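Side-chain contacts in reticulocyte-binding protein 2a (Plasmodium vivax, PDB 4Z8N), which probably attaches the malaria parasite to reticulocytes through this largely alpha-helical erythrocyte-binding domain during red-cell invasion: residues H101-Y104 / K105-D109; T80-V83 / L84-E88; L207-E210 / M211-I215; N91-L94 / S95-E98. All coordinates share one frame; numbering follows the deposited sequence.

Contact 1 of 4, residues H101-Y104 / K105-D109; sequences HNEY and KQQLD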
loop_
_atom_site.group_PDB
_atom_site.type_symbol
_atom_site.label_atom_id
_atom_site.label_comp_id
_atom_site.label_asym_id
_atom_site.label_seq_id
_atom_site.Cartn_x
_atom_site.Cartn_y
_atom_site.Cartn_z
ATOM N N HIS A 101 12.084 -17.993 14.045
ATOM C CA HIS A 101 12.284 -17.233 12.822
ATOM C C HIS A 101 11.852 -18.064 11.624
ATOM O O HIS A 101 11.230 -17.555 10.690
ATOM C CB HIS A 101 13.742 -16.804 12.672
ATOM C CG HIS A 101 13.989 -15.937 11.477
ATOM N ND1 HIS A 101 13.791 -14.574 11.495
ATOM C CD2 HIS A 101 14.403 -16.241 10.225
ATOM C CE1 HIS A 101 14.079 -14.074 10.305
ATOM N NE2 HIS A 101 14.454 -15.064 9.518
ATOM N N ASN A 102 12.189 -19.347 11.661
ATOM C CA ASN A 102 11.753 -20.283 10.636
ATOM C C ASN A 102 10.227 -20.332 10.567
ATOM O O ASN A 102 9.639 -20.367 9.485
ATOM C CB ASN A 102 12.329 -21.671 10.914
ATOM C CG ASN A 102 12.131 -22.627 9.758
ATOM O OD1 ASN A 102 12.912 -22.639 8.808
ATOM N ND2 ASN A 102 11.087 -23.442 9.838
ATOM N N GLU A 103 9.593 -20.316 11.735
ATOM C CA GLU A 103 8.139 -20.306 11.836
ATOM C C GLU A 103 7.549 -19.015 11.266
ATOM O O GLU A 103 6.501 -19.031 10.618
ATOM C CB GLU A 103 7.716 -20.484 13.297
ATOM C CG GLU A 103 6.223 -20.662 13.511
ATOM C CD GLU A 103 5.888 -21.036 14.944
ATOM O OE1 GLU A 103 6.828 -21.268 15.733
ATOM O OE2 GLU A 103 4.686 -21.100 15.280
ATOM N N TYR A 104 8.235 -17.903 11.515
ATOM C CA TYR A 104 7.818 -16.598 11.015
ATOM C C TYR A 104 7.739 -16.571 9.489
ATOM O O TYR A 104 6.787 -16.038 8.922
ATOM C CB TYR A 104 8.776 -15.513 11.513
ATOM C CG TYR A 104 8.808 -14.271 10.651
ATOM C CD1 TYR A 104 7.833 -13.288 10.772
ATOM C CD2 TYR A 104 9.817 -14.079 9.716
ATOM C CE1 TYR A 104 7.862 -12.152 9.983
ATOM C CE2 TYR A 104 9.853 -12.949 8.924
ATOM C CZ TYR A 104 8.874 -11.990 9.061
ATOM O OH TYR A 104 8.914 -10.864 8.270
ATOM N N LYS A 105 8.741 -17.146 8.832
ATOM C CA LYS A 105 8.770 -17.208 7.373
ATOM C C LYS A 105 7.566 -17.962 6.819
ATOM O O LYS A 105 6.913 -17.503 5.883
ATOM C CB LYS A 105 10.058 -17.874 6.887
ATOM C CG LYS A 105 11.328 -17.097 7.182
ATOM C CD LYS A 105 12.554 -17.952 6.881
ATOM C CE LYS A 105 13.834 -17.137 6.920
ATOM N NZ LYS A 105 15.043 -17.986 6.713
ATOM N N GLN A 106 7.281 -19.125 7.399
ATOM C CA GLN A 106 6.146 -19.936 6.977
ATOM C C GLN A 106 4.839 -19.183 7.198
ATOM O O GLN A 106 3.962 -19.169 6.335
ATOM C CB GLN A 106 6.128 -21.265 7.733
ATOM C CG GLN A 106 7.379 -22.107 7.526
ATOM C CD GLN A 106 7.507 -23.230 8.540
ATOM O OE1 GLN A 106 6.991 -23.139 9.656
ATOM N NE2 GLN A 106 8.197 -24.298 8.156
ATOM N N GLN A 107 4.727 -18.543 8.357
ATOM C CA GLN A 107 3.516 -17.822 8.723
ATOM C C GLN A 107 3.302 -16.570 7.877
ATOM O O GLN A 107 2.164 -16.220 7.562
ATOM C CB GLN A 107 3.552 -17.451 10.207
ATOM C CG GLN A 107 3.320 -18.632 11.136
ATOM C CD GLN A 107 3.478 -18.255 12.592
ATOM O OE1 GLN A 107 4.171 -17.291 12.921
ATOM N NE2 GLN A 107 2.831 -19.007 13.473
ATOM N N LEU A 108 4.387 -15.893 7.513
ATOM C CA LEU A 108 4.287 -14.744 6.619
ATOM C C LEU A 108 3.833 -15.205 5.239
ATOM O O LEU A 108 2.989 -14.573 4.605
ATOM C CB LEU A 108 5.624 -14.002 6.521
ATOM C CG LEU A 108 5.701 -12.849 5.511
ATOM C CD1 LEU A 108 4.662 -11.775 5.809
ATOM C CD2 LEU A 108 7.104 -12.246 5.466
ATOM N N ASP A 109 4.392 -16.321 4.783
ATOM C CA ASP A 109 4.036 -16.874 3.483
ATOM C C ASP A 109 2.590 -17.363 3.465
ATOM O O ASP A 109 1.890 -17.214 2.463
ATOM C CB ASP A 109 4.982 -18.015 3.108
ATOM C CG ASP A 109 4.721 -18.552 1.717
ATOM O OD1 ASP A 109 4.550 -17.735 0.787
ATOM O OD2 ASP A 109 4.682 -19.788 1.553
#
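Different first torsions bring His101 and Lys105 together: the histidine CG points away from its backbone N (chi1 -176°), the lysine CG lies beside its own (chi1 -66°), and the two side chains slant across one another. They are one i to i+4 pair on helix 94-115, part of the mainly alpha-helical Rh5-type coiled-coil domain. The extended lysine chain runs back along the helix, its CG over the His101 carbonyl, until Lys105 CE reaches His101 NE2 at 3.4 Å. Lys105 NZ stops in the plane of the imidazole, at its edge, and no bond joins the two nitrogens. On one face of the same ring, towards the rim, stands CD2 of Tyr104.

Two residues further on, Glu103 and Gln107 meet with carboxylate and amide planes turned 57° apart. Glu103 OE2 and Gln107 NE2 are 3.3 Å from each other, but the angle is too poor for a hydrogen bond. The stronger polar partners lie elsewhere: Glu103 OE1 forms a salt bridge with Lys100, and Gln107 OE1 is bonded to Thr80 of helix 71-85.

Tyr104 and Leu108 run side by side in the same direction. Leu77, Thr80 and Leu84 of helix 71-85 pack on the tyrosine, and Phe206 meets its ring edge-to-face, so this residue lies on the side of helix 94-115 that meets helices 71-85 and 199-237. Beneath, the helix bonds continue, Gln106 N to Asn102 O weakly, with Leu108 N bonded to Tyr104 O at 2.8 Å. At the far end of the ring, Leu108 CD2 approaches obliquely and comes to 3.6 Å from Tyr104 OH.

Contact 2 of 4, residues T80-V83 / L84-E88; sequences TIFV and LEYPE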
loop_
_atom_site.group_PDB
_atom_site.type_symbol
_atom_site.label_atom_id
_atom_site.label_comp_id
_atom_site.label_asym_id
_atom_site.label_seq_id
_atom_site.Cartn_x
_atom_site.Cartn_y
_atom_site.Cartn_z
ATOM N N THR A 80 4.398 -14.285 16.739
ATOM C CA THR A 80 5.745 -14.753 16.432
ATOM C C THR A 80 6.717 -13.578 16.345
ATOM O O THR A 80 7.826 -13.636 16.880
ATOM C CB THR A 80 5.782 -15.545 15.114
ATOM O OG1 THR A 80 4.912 -16.677 15.217
ATOM C CG2 THR A 80 7.194 -16.027 14.817
ATOM N N ILE A 81 6.290 -12.512 15.675
ATOM C CA ILE A 81 7.094 -11.299 15.547
ATOM C C ILE A 81 7.400 -10.693 16.918
ATOM O O ILE A 81 8.515 -10.229 17.166
ATOM C CB ILE A 81 6.379 -10.255 14.659
ATOM C CG1 ILE A 81 6.297 -10.762 13.220
ATOM C CG2 ILE A 81 7.096 -8.914 14.709
ATOM C CD1 ILE A 81 5.546 -9.850 12.290
ATOM N N PHE A 82 6.409 -10.713 17.805
ATOM C CA PHE A 82 6.574 -10.199 19.165
ATOM C C PHE A 82 7.682 -10.953 19.905
ATOM O O PHE A 82 8.491 -10.346 20.611
ATOM C CB PHE A 82 5.248 -10.294 19.932
ATOM C CG PHE A 82 5.301 -9.717 21.324
ATOM C CD1 PHE A 82 5.874 -8.477 21.555
ATOM C CD2 PHE A 82 4.752 -10.405 22.396
ATOM C CE1 PHE A 82 5.918 -7.942 22.832
ATOM C CE2 PHE A 82 4.790 -9.876 23.678
ATOM C CZ PHE A 82 5.374 -8.642 23.895
ATOM N N VAL A 83 7.723 -12.273 19.731
ATOM C CA VAL A 83 8.773 -13.091 20.332
ATOM C C VAL A 83 10.142 -12.747 19.746
ATOM O O VAL A 83 11.135 -12.643 20.470
ATOM C CB VAL A 83 8.512 -14.602 20.135
ATOM C CG1 VAL A 83 9.620 -15.423 20.781
ATOM C CG2 VAL A 83 7.160 -14.993 20.710
ATOM N N LEU A 84 10.184 -12.560 18.431
ATOM C CA LEU A 84 11.435 -12.292 17.730
ATOM C C LEU A 84 11.972 -10.887 17.996
ATOM O O LEU A 84 13.170 -10.637 17.845
ATOM C CB LEU A 84 11.248 -12.497 16.224
ATOM C CG LEU A 84 10.911 -13.916 15.766
ATOM C CD1 LEU A 84 10.544 -13.921 14.291
ATOM C CD2 LEU A 84 12.076 -14.860 16.031
ATOM N N GLU A 85 11.089 -9.973 18.387
ATOM C CA GLU A 85 11.487 -8.592 18.653
ATOM C C GLU A 85 11.893 -8.394 20.104
ATOM O O GLU A 85 12.681 -7.502 20.426
ATOM C CB GLU A 85 10.357 -7.625 18.298
ATOM C CG GLU A 85 10.148 -7.437 16.807
ATOM C CD GLU A 85 9.082 -6.405 16.498
ATOM O OE1 GLU A 85 8.338 -6.021 17.424
ATOM O OE2 GLU A 85 8.998 -5.971 15.331
ATOM N N TYR A 86 11.346 -9.228 20.981
ATOM C CA TYR A 86 11.657 -9.149 22.401
ATOM C C TYR A 86 12.052 -10.511 22.966
ATOM O O TYR A 86 11.361 -11.047 23.830
ATOM C CB TYR A 86 10.460 -8.583 23.170
ATOM C CG TYR A 86 10.062 -7.189 22.732
ATOM C CD1 TYR A 86 9.170 -6.995 21.685
ATOM C CD2 TYR A 86 10.587 -6.067 23.361
ATOM C CE1 TYR A 86 8.809 -5.722 21.280
ATOM C CE2 TYR A 86 10.230 -4.792 22.964
ATOM C CZ TYR A 86 9.342 -4.624 21.924
ATOM O OH TYR A 86 8.986 -3.355 21.528
ATOM N N PRO A 87 13.177 -11.072 22.483
ATOM C CA PRO A 87 13.569 -12.421 22.908
ATOM C C PRO A 87 14.034 -12.484 24.359
ATOM O O PRO A 87 13.790 -13.487 25.032
ATOM C CB PRO A 87 14.721 -12.766 21.957
ATOM C CG PRO A 87 15.304 -11.446 21.584
ATOM C CD PRO A 87 14.146 -10.487 21.537
ATOM N N GLU A 88 14.699 -11.433 24.826
ATOM C CA GLU A 88 15.228 -11.405 26.183
ATOM C C GLU A 88 14.094 -11.414 27.204
ATOM O O GLU A 88 14.150 -12.134 28.198
ATOM C CB GLU A 88 16.121 -10.178 26.393
ATOM C CG GLU A 88 17.259 -10.041 25.386
ATOM C CD GLU A 88 16.912 -9.132 24.213
ATOM O OE1 GLU A 88 15.709 -8.918 23.951
ATOM O OE2 GLU A 88 17.847 -8.620 23.559
#
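Glu85 reaches back over Ile81 at the C-terminal end of helix 71-85, where this helix-rich Rh5-type domain turns towards the short helix 87-90. Glu85 CB lies 3.4 Å from Ile81 O. With chi1 at -73° the next carbon stays beside the backbone N, and Glu85 CG again lies close to that carbonyl oxygen while touching the Ile81 methyl CG2. The chain then runs extended alongside the isoleucine, both pointing the same way, and Glu85 CD passes Ile81 CG2 at 3.7 Å. At the tip, Glu85 OE2 rests 3.6 Å from the same methyl. Glu85 is buried, and its OE2 forms a salt bridge with Lys280 of helix 246-297, while the carboxylate of Glu210 also comes close; the lysine probably offsets part of that charge.

One residue on, Phe82 and Tyr86 cross obliquely, with ring planes at 56°. Tyr86 has already left helical backbone angles, yet its N still bonds to Phe82 O at 3.1 Å, and that oxygen lies in the plane of the tyrosine ring, at its edge. His90 adds an edge-to-face contact to Phe82.

Towards the domain interior, Leu84 lies alongside Thr80, with CD1 of the leucine against the threonine CG2. Phe206 of helix 199-237 packs on Leu84. Pro87 then follows in the chain; having no N-H, it cannot return a bond to the helix, and its N stands 3.3 Å from Val83 O.

Contact 3 of 4, residues L207-E210 / M211-I215; sequences LQEE and MLDII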
loop_
_atom_site.group_PDB
_atom_site.type_symbol
_atom_site.label_atom_id
_atom_site.label_comp_id
_atom_site.label_asym_id
_atom_site.label_seq_id
_atom_site.Cartn_x
_atom_site.Cartn_y
_atom_site.Cartn_z
ATOM N N LEU A 207 15.159 -7.370 13.136
ATOM C CA LEU A 207 14.543 -6.044 13.131
ATOM C C LEU A 207 15.068 -5.151 12.001
ATOM O O LEU A 207 14.283 -4.505 11.314
ATOM C CB LEU A 207 14.761 -5.363 14.480
ATOM C CG LEU A 207 13.979 -4.074 14.716
ATOM C CD1 LEU A 207 12.523 -4.245 14.325
ATOM C CD2 LEU A 207 14.090 -3.685 16.163
ATOM N N GLN A 208 16.363 -5.245 11.707
ATOM C CA GLN A 208 16.970 -4.594 10.555
ATOM C C GLN A 208 16.368 -5.101 9.267
ATOM O O GLN A 208 16.120 -4.347 8.374
ATOM C CB GLN A 208 18.488 -4.777 10.486
ATOM C CG GLN A 208 19.294 -3.911 11.418
ATOM C CD GLN A 208 20.762 -4.273 11.501
ATOM O OE1 GLN A 208 21.517 -3.587 12.117
ATOM N NE2 GLN A 208 21.146 -5.347 10.894
ATOM N N GLU A 209 16.151 -6.399 9.173
ATOM C CA GLU A 209 15.606 -6.937 7.924
ATOM C C GLU A 209 14.154 -6.526 7.682
ATOM O O GLU A 209 13.781 -6.192 6.556
ATOM C CB GLU A 209 15.708 -8.463 7.892
ATOM C CG GLU A 209 15.406 -9.092 6.521
ATOM C CD GLU A 209 15.957 -10.504 6.398
ATOM O OE1 GLU A 209 16.701 -10.916 7.312
ATOM O OE2 GLU A 209 15.650 -11.200 5.403
ATOM N N GLU A 210 13.326 -6.557 8.722
ATOM C CA GLU A 210 11.925 -6.201 8.538
ATOM C C GLU A 210 11.774 -4.691 8.358
ATOM O O GLU A 210 10.827 -4.234 7.726
ATOM C CB GLU A 210 11.061 -6.723 9.700
ATOM C CG GLU A 210 11.321 -6.117 11.066
ATOM C CD GLU A 210 10.367 -6.662 12.127
ATOM O OE1 GLU A 210 9.251 -7.100 11.770
ATOM O OE2 GLU A 210 10.732 -6.661 13.321
ATOM N N MET A 211 12.719 -3.914 8.877
ATOM C CA MET A 211 12.699 -2.476 8.625
ATOM C C MET A 211 13.037 -2.185 7.167
ATOM O O MET A 211 12.450 -1.291 6.556
ATOM C CB MET A 211 13.658 -1.739 9.558
ATOM C CG MET A 211 13.099 -1.553 10.956
ATOM S SD MET A 211 14.150 -0.573 12.039
ATOM C CE MET A 211 13.918 1.069 11.353
ATOM N N LEU A 212 13.970 -2.951 6.607
ATOM C CA LEU A 212 14.299 -2.839 5.191
ATOM C C LEU A 212 13.119 -3.296 4.329
ATOM O O LEU A 212 12.853 -2.716 3.276
ATOM C CB LEU A 212 15.559 -3.647 4.858
ATOM C CG LEU A 212 16.889 -3.069 5.361
ATOM C CD1 LEU A 212 18.034 -4.047 5.136
ATOM C CD2 LEU A 212 17.196 -1.737 4.694
ATOM N N ASP A 213 12.410 -4.325 4.787
ATOM C CA ASP A 213 11.228 -4.827 4.079
ATOM C C ASP A 213 10.103 -3.802 4.057
ATOM O O ASP A 213 9.419 -3.636 3.048
ATOM C CB ASP A 213 10.723 -6.122 4.717
ATOM C CG ASP A 213 11.623 -7.301 4.432
ATOM O OD1 ASP A 213 12.306 -7.291 3.386
ATOM O OD2 ASP A 213 11.647 -8.239 5.255
ATOM N N ILE A 214 9.906 -3.133 5.187
ATOM C CA ILE A 214 8.926 -2.058 5.287
ATOM C C ILE A 214 9.281 -0.927 4.323
ATOM O O ILE A 214 8.408 -0.371 3.655
ATOM C CB ILE A 214 8.840 -1.511 6.728
ATOM C CG1 ILE A 214 8.230 -2.559 7.661
ATOM C CG2 ILE A 214 8.016 -0.243 6.776
ATOM C CD1 ILE A 214 8.205 -2.137 9.117
ATOM N N ILE A 215 10.566 -0.594 4.244
ATOM C CA ILE A 215 11.030 0.448 3.328
ATOM C C ILE A 215 10.770 0.053 1.875
ATOM O O ILE A 215 10.343 0.882 1.068
ATOM C CB ILE A 215 12.529 0.754 3.540
ATOM C CG1 ILE A 215 12.725 1.464 4.879
ATOM C CG2 ILE A 215 13.080 1.619 2.410
ATOM C CD1 ILE A 215 14.152 1.845 5.171
#
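Met211 folds back over Leu207 on the buried side of helix 199-237, a long helix of the Rh5-type coiled-coil domain, while Glu209 and Asp213 line the solvent side of the same two turns. The inner side is packed by neighbouring helices. Met211 CG lies 3.2 Å from Leu207 O, and its sulfur also stays near that oxygen before the chain bends at chi3 (72°). The two side chains themselves touch lightly, Leu207 CD1 to Met211 CG at 4.4 Å. Other helices fill in around them: Leu283 and Leu287 pack on Leu207, and Lys280 and Leu181 on Met211.

Glu210 is buried too, pointing towards helix 71-85, where it packs on Ile81. Its CG takes the position between backbone N and carbonyl carbon (chi1 66°), which brings that carbon to 3.4 Å from Met211 N; the chain is extended beyond it. Its carboxylate comes close to that of Glu85, an approach of like charges that would be eased if a proton were shared there.

On the outer side, Glu209 and Asp213 are exposed and their side chains barely meet. They run side by side with carboxylate planes 59° apart, and the nearest side-chain atoms, Glu209 CG and Asp213 OD2, are 4.1 Å from each other. Glu209 OE2 keeps 5.0 Å from Asp213 OD2, so mutual repulsion is probably modest in solvent. Asp213 N bonds to Glu209 O at 2.9 Å, and the carboxylate of Asp213 folds back over the same carbonyl, leaving OD2 of Asp213 at 3.2 Å from Glu209 O, two acceptors facing each other.

Contact 4 of 4, residues N91-L94 / S95-E98; sequences NINL and SNYE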
loop_
_atom_site.group_PDB
_atom_site.type_symbol
_atom_site.label_atom_id
_atom_site.label_comp_id
_atom_site.label_asym_id
_atom_site.label_seq_id
_atom_site.Cartn_x
_atom_site.Cartn_y
_atom_site.Cartn_z
ATOM N N ASN A 91 12.572 -14.651 27.417
ATOM C CA ASN A 91 13.521 -15.620 27.963
ATOM C C ASN A 91 13.670 -16.828 27.039
ATOM O O ASN A 91 13.754 -17.973 27.489
ATOM C CB ASN A 91 13.098 -16.067 29.368
ATOM C CG ASN A 91 14.208 -16.783 30.112
ATOM O OD1 ASN A 91 15.374 -16.397 30.031
ATOM N ND2 ASN A 91 13.853 -17.840 30.832
ATOM N N ILE A 92 13.696 -16.560 25.741
ATOM C CA ILE A 92 13.858 -17.614 24.751
ATOM C C ILE A 92 15.336 -17.723 24.373
ATOM O O ILE A 92 16.044 -16.716 24.303
ATOM C CB ILE A 92 12.978 -17.349 23.503
ATOM C CG1 ILE A 92 13.010 -18.538 22.542
ATOM C CG2 ILE A 92 13.397 -16.071 22.796
ATOM C CD1 ILE A 92 12.199 -18.316 21.277
ATOM N N ASN A 93 15.811 -18.946 24.157
ATOM C CA ASN A 93 17.219 -19.145 23.828
ATOM C C ASN A 93 17.471 -19.048 22.328
ATOM O O ASN A 93 16.537 -18.886 21.540
ATOM C CB ASN A 93 17.730 -20.487 24.379
ATOM C CG ASN A 93 16.951 -21.693 23.856
ATOM O OD1 ASN A 93 16.572 -21.755 22.686
ATOM N ND2 ASN A 93 16.728 -22.668 24.730
ATOM N N LEU A 94 18.739 -19.152 21.943
ATOM C CA LEU A 94 19.145 -18.970 20.554
ATOM C C LEU A 94 18.519 -20.010 19.624
ATOM O O LEU A 94 17.994 -19.670 18.564
ATOM C CB LEU A 94 20.671 -19.020 20.440
ATOM C CG LEU A 94 21.235 -18.668 19.065
ATOM C CD1 LEU A 94 20.806 -17.264 18.671
ATOM C CD2 LEU A 94 22.749 -18.800 19.050
ATOM N N SER A 95 18.573 -21.275 20.029
ATOM C CA SER A 95 18.055 -22.364 19.204
ATOM C C SER A 95 16.557 -22.233 18.948
ATOM O O SER A 95 16.097 -22.389 17.816
ATOM C CB SER A 95 18.357 -23.709 19.856
ATOM O OG SER A 95 19.743 -23.992 19.792
ATOM N N ASN A 96 15.796 -21.946 19.997
ATOM C CA ASN A 96 14.362 -21.751 19.849
ATOM C C ASN A 96 14.052 -20.459 19.099
ATOM O O ASN A 96 13.013 -20.348 18.449
ATOM C CB ASN A 96 13.676 -21.753 21.216
ATOM C CG ASN A 96 13.630 -23.135 21.840
ATOM O OD1 ASN A 96 13.394 -24.132 21.154
ATOM N ND2 ASN A 96 13.860 -23.203 23.146
ATOM N N TYR A 97 14.959 -19.487 19.180
ATOM C CA TYR A 97 14.804 -18.255 18.413
ATOM C C TYR A 97 14.872 -18.552 16.923
ATOM O O TYR A 97 14.057 -18.053 16.148
ATOM C CB TYR A 97 15.873 -17.219 18.780
ATOM C CG TYR A 97 15.626 -15.871 18.138
ATOM C CD1 TYR A 97 16.026 -15.611 16.831
ATOM C CD2 TYR A 97 14.973 -14.864 18.833
ATOM C CE1 TYR A 97 15.781 -14.385 16.238
ATOM C CE2 TYR A 97 14.731 -13.636 18.254
ATOM C CZ TYR A 97 15.137 -13.400 16.958
ATOM O OH TYR A 97 14.891 -12.173 16.383
ATOM N N GLU A 98 15.860 -19.352 16.529
ATOM C CA GLU A 98 16.056 -19.701 15.126
ATOM C C GLU A 98 14.860 -20.480 14.588
ATOM O O GLU A 98 14.461 -20.306 13.439
ATOM C CB GLU A 98 17.346 -20.508 14.948
ATOM C CG GLU A 98 18.610 -19.713 15.252
ATOM C CD GLU A 98 19.861 -20.573 15.262
ATOM O OE1 GLU A 98 19.738 -21.814 15.182
ATOM O OE2 GLU A 98 20.971 -20.005 15.352
HETATM O O HOH W 1 14.034 -21.122 25.046
#
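Asn93 N-caps helix 94-115 with extended backbone angles (phi -88°, psi 177°), directly after a Schellman motif at Asn91 has closed helix 87-90, and the first helical turn begins with Tyr97 N bonded to Asn93 O. The cap proper is made by the side chain: Asn93 OD1 accepts from Asn96 N at 2.8 Å, with the donor nearly along the C=O axis. A chi1 of 58° swings the amide over the end of the helix to reach it. The amide of Asn96 lies almost parallel to that of Asn93, 21° apart, without a direct bond between them; instead one water accepts from Asn93 N (2.9 Å from that nitrogen) and from Asn96 ND2 (2.8 Å).

Ile92 also packs on Asn96, with Ile92 CG1 at 3.5 Å from Asn96 CB, while Ile92 CG2 comes up to the edge of the Tyr97 ring, near its plane. Inward from this exposed cap, the buried Tyr97 packs on Pro87 of helix 87-90 and on Ser202, Ala203 and Phe206 of helix 199-237, and its hydroxyl is hydrogen-bonded to Leu84 O at the end of helix 71-85.

How the contacts relate
The 80-88 segment joins the other three. Contact 2 touches contact 1 where Thr80 OG1 and Gln107 OE1 stand 2.5 Å apart, a probable hydrogen bond, and where Tyr104 CB packs on Leu84 CD1. It reaches contact 4, its centre about 10 Å away, through Leu84 O and Tyr97 OH at 2.7 Å. Towards contact 3 it offers Glu85, whose OE2 comes within 2.7 Å of Glu210 OE2. Contacts 1 and 4 follow each other on helix 94-115, whereas contact 3 touches neither: nearest atoms are about 5 Å and 6 Å away. All four lie away from the calcium-binding residue Glu120 and from the disulfides Cys70-Cys114 and Cys142-Cys146.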